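Local atomic coordinates of beta-N-acetylhexosaminidase (Mycobacterium smegmatis, PDB entry 4YYF), a protein that probably hydrolyses terminal non-reducing N-acetyl-D-hexosamine residues from N-acetyl-beta-D-hexosaminides, as a member of glycoside hydrolase family 3. Residues Y302-A314 / A329-L343. The protein carries 1 engineered substitution. Residues are numbered along the deposited sequence; the frame is centred on the assembly and turned at random.
Sequences YGVADAVLRALQA and AVLDRLEQALASGEL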
ATOM      1  N   TYR A 302      14.088 -13.725  -0.308  1.00 24.18           N
ATOM      2  CA  TYR A 302      12.992 -14.442   0.343  1.00 25.60           C
ATOM      3  C   TYR A 302      11.907 -14.836  -0.650  1.00 26.54           C
ATOM      4  O   TYR A 302      11.518 -14.024  -1.495  1.00 25.55           O
ATOM      5  CB  TYR A 302      12.363 -13.569   1.439  1.00 28.08           C
ATOM      6  CG  TYR A 302      13.378 -12.926   2.360  1.00 30.27           C
ATOM      7  CD1 TYR A 302      14.074 -13.679   3.289  1.00 32.99           C
ATOM      8  CD2 TYR A 302      13.642 -11.566   2.290  1.00 31.35           C
ATOM      9  CE1 TYR A 302      15.012 -13.092   4.124  1.00 41.72           C
ATOM     10  CE2 TYR A 302      14.576 -10.968   3.125  1.00 35.99           C
ATOM     11  CZ  TYR A 302      15.253 -11.735   4.040  1.00 41.68           C
ATOM     12  OH  TYR A 302      16.182 -11.138   4.870  1.00 45.06           O
ATOM     13  N   GLY A 303      11.405 -16.067  -0.527  1.00 24.87           N
ATOM     14  CA  GLY A 303      10.235 -16.499  -1.281  1.00 22.50           C
ATOM     15  C   GLY A 303       9.001 -15.806  -0.744  1.00 21.49           C
ATOM     16  O   GLY A 303       9.066 -15.155   0.308  1.00 24.09           O
ATOM     17  N   VAL A 304       7.873 -15.937  -1.434  1.00 17.07           N
ATOM     18  CA  VAL A 304       6.680 -15.188  -1.034  1.00 19.01           C
ATOM     19  C   VAL A 304       6.207 -15.468   0.401  1.00 20.35           C
ATOM     20  O   VAL A 304       5.986 -14.537   1.179  1.00 19.68           O
ATOM     21  CB  VAL A 304       5.508 -15.402  -2.002  1.00 19.76           C
ATOM     22  CG1 VAL A 304       4.317 -14.545  -1.556  1.00 17.73           C
ATOM     23  CG2 VAL A 304       5.912 -15.034  -3.408  1.00 27.24           C
ATOM     24  N   ALA A 305       6.075 -16.740   0.762  1.00 21.19           N
ATOM     25  CA  ALA A 305       5.579 -17.077   2.098  1.00 19.06           C
ATOM     26  C   ALA A 305       6.515 -16.550   3.202  1.00 20.63           C
ATOM     27  O   ALA A 305       6.057 -15.996   4.207  1.00 25.13           O
ATOM     28  CB  ALA A 305       5.355 -18.577   2.228  1.00 18.64           C
ATOM     29  N   ASP A 306       7.818 -16.710   3.009  1.00 22.92           N
ATOM     30  CA  ASP A 306       8.792 -16.217   3.974  1.00 27.05           C
ATOM     31  C   ASP A 306       8.750 -14.688   4.073  1.00 24.55           C
ATOM     32  O   ASP A 306       8.834 -14.133   5.166  1.00 22.59           O
ATOM     33  CB  ASP A 306      10.199 -16.719   3.603  1.00 32.94           C
ATOM     34  CG  ASP A 306      11.274 -16.268   4.593  1.00 47.38           C
ATOM     35  OD1 ASP A 306      10.954 -15.936   5.762  1.00 51.22           O
ATOM     36  OD2 ASP A 306      12.457 -16.258   4.193  1.00 54.97           O
ATOM     37  N   ALA A 307       8.594 -14.013   2.933  1.00 18.95           N
ATOM     38  CA  ALA A 307       8.551 -12.549   2.896  1.00 19.37           C
ATOM     39  C   ALA A 307       7.317 -12.011   3.604  1.00 21.89           C
ATOM     40  O   ALA A 307       7.387 -11.010   4.336  1.00 18.54           O
ATOM     41  CB  ALA A 307       8.576 -12.052   1.457  1.00 20.36           C
ATOM     42  N   VAL A 308       6.183 -12.663   3.374  1.00 14.90           N
ATOM     43  CA  VAL A 308       4.936 -12.267   4.040  1.00 17.44           C
ATOM     44  C   VAL A 308       5.057 -12.452   5.545  1.00 20.57           C
ATOM     45  O   VAL A 308       4.707 -11.561   6.327  1.00 19.02           O
ATOM     46  CB  VAL A 308       3.741 -13.057   3.487  1.00 17.28           C
ATOM     47  CG1 VAL A 308       2.502 -12.862   4.369  1.00 15.38           C
ATOM     48  CG2 VAL A 308       3.467 -12.621   2.052  1.00 16.93           C
ATOM     49  N   LEU A 309       5.576 -13.604   5.955  1.00 18.49           N
ATOM     50  CA  LEU A 309       5.825 -13.857   7.373  1.00 20.40           C
ATOM     51  C   LEU A 309       6.723 -12.781   8.000  1.00 22.21           C
ATOM     52  O   LEU A 309       6.402 -12.228   9.057  1.00 22.13           O
ATOM     53  CB  LEU A 309       6.456 -15.240   7.562  1.00 21.15           C
ATOM     54  CG  LEU A 309       6.851 -15.573   9.006  1.00 24.89           C
ATOM     55  CD1 LEU A 309       5.689 -15.297   9.949  1.00 22.03           C
ATOM     56  CD2 LEU A 309       7.331 -17.023   9.162  1.00 25.34           C
ATOM     57  N   ARG A 310       7.852 -12.496   7.360  1.00 23.09           N
ATOM     58  CA  ARG A 310       8.767 -11.482   7.869  1.00 24.84           C
ATOM     59  C   ARG A 310       8.114 -10.102   7.967  1.00 22.89           C
ATOM     60  O   ARG A 310       8.345  -9.367   8.929  1.00 21.70           O
ATOM     61  CB  ARG A 310      10.034 -11.423   7.011  1.00 23.93           C
ATOM     62  CG  ARG A 310      11.000 -12.577   7.277  1.00 24.73           C
ATOM     63  CD  ARG A 310      12.010 -12.735   6.162  1.00 26.97           C
ATOM     64  NE  ARG A 310      12.955 -13.815   6.461  1.00 35.84           N
ATOM     65  CZ  ARG A 310      14.031 -13.671   7.231  1.00 38.50           C
ATOM     66  NH1 ARG A 310      14.306 -12.487   7.764  1.00 39.73           N
ATOM     67  NH2 ARG A 310      14.832 -14.705   7.466  1.00 32.95           N
ATOM     68  N   ALA A 311       7.292  -9.753   6.981  1.00 21.60           N
ATOM     69  CA  ALA A 311       6.609  -8.464   7.006  1.00 22.88           C
ATOM     70  C   ALA A 311       5.655  -8.362   8.193  1.00 19.06           C
ATOM     71  O   ALA A 311       5.679  -7.378   8.923  1.00 18.13           O
ATOM     72  CB  ALA A 311       5.868  -8.202   5.693  1.00 21.82           C
ATOM     73  N   LEU A 312       4.820  -9.378   8.385  1.00 18.68           N
ATOM     74  CA  LEU A 312       3.848  -9.369   9.480  1.00 20.66           C
ATOM     75  C   LEU A 312       4.539  -9.451  10.830  1.00 22.19           C
ATOM     76  O   LEU A 312       4.045  -8.879  11.812  1.00 24.80           O
ATOM     77  CB  LEU A 312       2.824 -10.509   9.328  1.00 18.79           C
ATOM     78  CG  LEU A 312       2.033 -10.472   8.023  1.00 21.97           C
ATOM     79  CD1 LEU A 312       1.068 -11.671   7.933  1.00 20.94           C
ATOM     80  CD2 LEU A 312       1.289  -9.139   7.872  1.00 21.25           C
ATOM     81  N   GLN A 313       5.674 -10.152  10.890  1.00 24.32           N
ATOM     82  CA  GLN A 313       6.491 -10.180  12.111  1.00 24.80           C
ATOM     83  C   GLN A 313       7.040  -8.794  12.410  1.00 26.28           C
ATOM     84  O   GLN A 313       7.105  -8.374  13.569  1.00 27.01           O
ATOM     85  CB  GLN A 313       7.699 -11.114  11.962  1.00 26.63           C
ATOM     86  CG  GLN A 313       7.431 -12.593  12.041  1.00 29.24           C
ATOM     87  CD  GLN A 313       8.696 -13.399  11.772  1.00 35.67           C
ATOM     88  OE1 GLN A 313       9.508 -13.034  10.916  1.00 37.31           O
ATOM     89  NE2 GLN A 313       8.879 -14.483  12.517  1.00 37.34           N
ATOM     90  N   ALA A 314       7.463  -8.096  11.363  1.00 24.36           N
ATOM     91  CA  ALA A 314       8.121  -6.805  11.538  1.00 23.86           C
ATOM     92  C   ALA A 314       7.118  -5.726  11.951  1.00 20.10           C
ATOM     93  O   ALA A 314       7.461  -4.792  12.664  1.00 20.82           O
ATOM     94  CB  ALA A 314       8.860  -6.406  10.274  1.00 21.00           C
ATOM     95  N   ALA A 329      -0.318 -21.566   0.116  1.00 23.16           N
ATOM     96  CA  ALA A 329       0.989 -21.849   0.721  1.00 25.96           C
ATOM     97  C   ALA A 329       1.357 -20.789   1.756  1.00 24.86           C
ATOM     98  O   ALA A 329       1.969 -21.082   2.797  1.00 22.22           O
ATOM     99  CB  ALA A 329       2.058 -21.932  -0.345  1.00 26.06           C
ATOM    100  N   VAL A 330       1.001 -19.545   1.462  1.00 22.81           N
ATOM    101  CA  VAL A 330       1.262 -18.454   2.392  1.00 24.24           C
ATOM    102  C   VAL A 330       0.456 -18.635   3.677  1.00 19.95           C
ATOM    103  O   VAL A 330       0.995 -18.549   4.777  1.00 19.95           O
ATOM    104  CB  VAL A 330       0.987 -17.073   1.743  1.00 20.94           C
ATOM    105  CG1 VAL A 330       0.945 -15.972   2.805  1.00 19.63           C
ATOM    106  CG2 VAL A 330       2.056 -16.766   0.700  1.00 15.58           C
ATOM    107  N   LEU A 331      -0.834 -18.909   3.536  1.00 20.19           N
ATOM    108  CA  LEU A 331      -1.684 -19.137   4.699  1.00 20.58           C
ATOM    109  C   LEU A 331      -1.206 -20.334   5.522  1.00 21.29           C
ATOM    110  O   LEU A 331      -1.233 -20.300   6.752  1.00 21.64           O
ATOM    111  CB  LEU A 331      -3.138 -19.324   4.254  1.00 17.08           C
ATOM    112  CG  LEU A 331      -3.790 -18.041   3.722  1.00 17.64           C
ATOM    113  CD1 LEU A 331      -5.162 -18.351   3.130  1.00 18.38           C
ATOM    114  CD2 LEU A 331      -3.912 -16.981   4.823  1.00 17.68           C
ATOM    115  N   ASP A 332      -0.767 -21.392   4.844  1.00 24.95           N
ATOM    116  CA  ASP A 332      -0.165 -22.537   5.529  1.00 25.10           C
ATOM    117  C   ASP A 332       1.029 -22.122   6.377  1.00 26.30           C
ATOM    118  O   ASP A 332       1.180 -22.556   7.519  1.00 30.92           O
ATOM    119  CB  ASP A 332       0.294 -23.597   4.518  1.00 25.80           C
ATOM    120  CG  ASP A 332      -0.850 -24.408   3.964  1.00 27.13           C
ATOM    121  OD1 ASP A 332      -1.995 -24.212   4.416  1.00 28.84           O
ATOM    122  OD2 ASP A 332      -0.602 -25.251   3.077  1.00 28.47           O
ATOM    123  N   ARG A 333       1.888 -21.287   5.814  1.00 21.69           N
ATOM    124  CA  ARG A 333       3.103 -20.889   6.518  1.00 22.14           C
ATOM    125  C   ARG A 333       2.757 -19.978   7.701  1.00 25.51           C
ATOM    126  O   ARG A 333       3.401 -20.022   8.750  1.00 27.03           O
ATOM    127  CB  ARG A 333       4.066 -20.180   5.550  1.00 25.05           C
ATOM    128  CG  ARG A 333       5.391 -19.715   6.172  1.00 24.90           C
ATOM    129  CD  ARG A 333       6.262 -20.898   6.601  1.00 26.02           C
ATOM    130  NE  ARG A 333       7.539 -20.491   7.209  1.00 29.34           N
ATOM    131  CZ  ARG A 333       7.752 -20.383   8.519  1.00 30.69           C
ATOM    132  NH1 ARG A 333       6.775 -20.647   9.376  1.00 28.22           N
ATOM    133  NH2 ARG A 333       8.944 -20.012   8.980  1.00 29.87           N
ATOM    134  N   LEU A 334       1.728 -19.151   7.535  1.00 21.61           N
ATOM    135  CA  LEU A 334       1.351 -18.230   8.598  1.00 21.29           C
ATOM    136  C   LEU A 334       0.761 -18.968   9.799  1.00 26.48           C
ATOM    137  O   LEU A 334       1.049 -18.621  10.943  1.00 27.78           O
ATOM    138  CB  LEU A 334       0.392 -17.159   8.080  1.00 17.72           C
ATOM    139  CG  LEU A 334       1.045 -16.173   7.108  1.00 16.04           C
ATOM    140  CD1 LEU A 334       0.036 -15.127   6.635  1.00 16.78           C
ATOM    141  CD2 LEU A 334       2.236 -15.501   7.783  1.00 17.51           C
ATOM    142  N   GLU A 335      -0.049 -19.988   9.537  1.00 28.71           N
ATOM    143  CA  GLU A 335      -0.558 -20.843  10.604  1.00 33.54           C
ATOM    144  C   GLU A 335       0.568 -21.556  11.361  1.00 32.75           C
ATOM    145  O   GLU A 335       0.533 -21.663  12.588  1.00 32.10           O
ATOM    146  CB  GLU A 335      -1.563 -21.856  10.047  1.00 31.44           C
ATOM    147  CG  GLU A 335      -2.832 -21.233   9.504  1.00 29.27           C
ATOM    148  CD  GLU A 335      -3.984 -22.231   9.415  1.00 37.72           C
ATOM    149  OE1 GLU A 335      -4.382 -22.594   8.283  1.00 37.10           O
ATOM    150  OE2 GLU A 335      -4.499 -22.649  10.480  1.00 41.17           O
ATOM    151  N   GLN A 336       1.575 -22.026  10.636  1.00 29.76           N
ATOM    152  CA  GLN A 336       2.724 -22.663  11.275  1.00 32.84           C
ATOM    153  C   GLN A 336       3.499 -21.674  12.149  1.00 33.06           C
ATOM    154  O   GLN A 336       3.982 -22.029  13.228  1.00 34.61           O
ATOM    155  CB  GLN A 336       3.648 -23.285  10.225  1.00 34.89           C
ATOM    156  CG  GLN A 336       3.024 -24.425   9.436  1.00 44.59           C
ATOM    157  CD  GLN A 336       3.808 -24.749   8.173  1.00 50.66           C
ATOM    158  OE1 GLN A 336       4.959 -24.330   8.021  1.00 49.52           O
ATOM    159  NE2 GLN A 336       3.182 -25.486   7.255  1.00 52.77           N
ATOM    160  N   ALA A 337       3.614 -20.434  11.684  1.00 25.61           N
ATOM    161  CA  ALA A 337       4.326 -19.414  12.446  1.00 25.38           C
ATOM    162  C   ALA A 337       3.597 -19.100  13.752  1.00 27.38           C
ATOM    163  O   ALA A 337       4.233 -18.841  14.779  1.00 27.63           O
ATOM    164  CB  ALA A 337       4.499 -18.167  11.631  1.00 20.97           C
ATOM    165  N   LEU A 338       2.267 -19.115  13.699  1.00 25.97           N
ATOM    166  CA  LEU A 338       1.445 -18.917  14.884  1.00 29.97           C
ATOM    167  C   LEU A 338       1.749 -20.013  15.880  1.00 33.06           C
ATOM    168  O   LEU A 338       1.980 -19.748  17.063  1.00 32.96           O
ATOM    169  CB  LEU A 338      -0.046 -18.942  14.520  1.00 24.53           C
ATOM    170  CG  LEU A 338      -0.634 -17.640  13.990  1.00 29.13           C
ATOM    171  CD1 LEU A 338      -2.134 -17.762  13.756  1.00 23.82           C
ATOM    172  CD2 LEU A 338      -0.331 -16.500  14.965  1.00 31.35           C
ATOM    173  N   ALA A 339       1.765 -21.251  15.390  1.00 34.92           N
ATOM    174  CA  ALA A 339       2.019 -22.411  16.239  1.00 30.16           C
ATOM    175  C   ALA A 339       3.432 -22.384  16.807  1.00 31.30           C
ATOM    176  O   ALA A 339       3.655 -22.774  17.946  1.00 28.56           O
ATOM    177  CB  ALA A 339       1.784 -23.698  15.461  1.00 33.98           C
ATOM    178  N   SER A 340       4.396 -21.917  16.021  1.00 24.93           N
ATOM    179  CA  SER A 340       5.787 -21.941  16.481  1.00 34.96           C
ATOM    180  C   SER A 340       6.129 -20.702  17.311  1.00 32.69           C
ATOM    181  O   SER A 340       7.162 -20.665  17.984  1.00 33.64           O
ATOM    182  CB  SER A 340       6.741 -22.026  15.295  1.00 35.37           C
ATOM    183  OG  SER A 340       6.732 -20.797  14.587  1.00 35.74           O
ATOM    184  N   GLY A 341       5.268 -19.687  17.246  1.00 36.32           N
ATOM    185  CA  GLY A 341       5.505 -18.431  17.939  1.00 40.36           C
ATOM    186  C   GLY A 341       6.408 -17.491  17.172  1.00 39.05           C
ATOM    187  O   GLY A 341       6.912 -16.503  17.720  1.00 35.55           O
ATOM    188  N   GLU A 342       6.620 -17.801  15.896  1.00 34.81           N
ATOM    189  CA  GLU A 342       7.348 -16.901  15.022  1.00 33.77           C
ATOM    190  C   GLU A 342       6.490 -15.677  14.797  1.00 29.93           C
ATOM    191  O   GLU A 342       6.995 -14.589  14.516  1.00 32.65           O
ATOM    192  CB  GLU A 342       7.609 -17.567  13.678  1.00 33.80           C
ATOM    193  CG  GLU A 342       8.690 -18.612  13.693  1.00 39.60           C
ATOM    194  CD  GLU A 342       8.724 -19.360  12.382  1.00 41.28           C
ATOM    195  OE1 GLU A 342       7.872 -20.254  12.188  1.00 37.40           O
ATOM    196  OE2 GLU A 342       9.579 -19.020  11.539  1.00 41.33           O
ATOM    197  N   LEU A 343       5.180 -15.882  14.880  1.00 26.55           N
ATOM    198  CA  LEU A 343       4.217 -14.808  14.664  1.00 26.82           C
ATOM    199  C   LEU A 343       3.298 -14.765  15.874  1.00 26.70           C
ATOM    200  O   LEU A 343       2.656 -15.756  16.197  1.00 26.59           O
ATOM    201  CB  LEU A 343       3.400 -15.069  13.395  1.00 26.11           C
ATOM    202  CG  LEU A 343       2.337 -14.017  13.051  1.00 24.31           C
ATOM    203  CD1 LEU A 343       2.997 -12.664  12.894  1.00 23.22           C
ATOM    204  CD2 LEU A 343       1.579 -14.388  11.782  1.00 23.35           C
TER
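Leu309 reaches from helix 304-314 onto helix 327-340 and ends between apolar side chains and a salt bridge. From CB, CG is anti to the backbone N (chi1 176°), which directs the branch at the partner helix; from there the two methyls part. CD1 goes inward: it sits 3.5 Å from Ala337 CB and also meets Leu334 CD2 and Leu343 CB. CD2 lies over one face of the Arg333 guanidinium, near its rim, 3.4 Å from Arg333 CZ, with Glu342 OE2 close by. That guanidinium is held end-on: NH2 gives a 2.8 Å bond to the syn lone pair of Glu342 OE2, and NH1 bonds OE1. Ser340 OG binds OE1 from the anti side, so three bonds fix the carboxylate just past the helix end at Ser340, after Gly341. Where the backbones are nearest, at Ala305 and Val330, Ala305 CB, directed toward the partner helix, lies 3.9 Å from Arg333 CB. One turn on, Val308 CG1 touches Val330 CG1 at 3.8 Å. The side chains of Leu312 and Leu334 cross at about a right angle, CD1 to CD1. At the far end Gln313 NE2 donates to Glu342 O (2.7 Å, N-H...O 160°), approaching from above the carbonyl plane. The axes of 304-314 and 329-340 pass 8.8 Å apart at -47°. These neighbouring outer helices of the TIM-barrel-type domain are joined through strand 319-321. The chemistry is thus layered: Val304, Val308 and Val330 pack on Trp321 of that strand, Leu334 and Leu343 continue the apolar layer toward helices 41-46 and 345-357, and the Arg333-Glu342 pair, one guanidinium face on a leucine methyl, ties the helix to the turn after it.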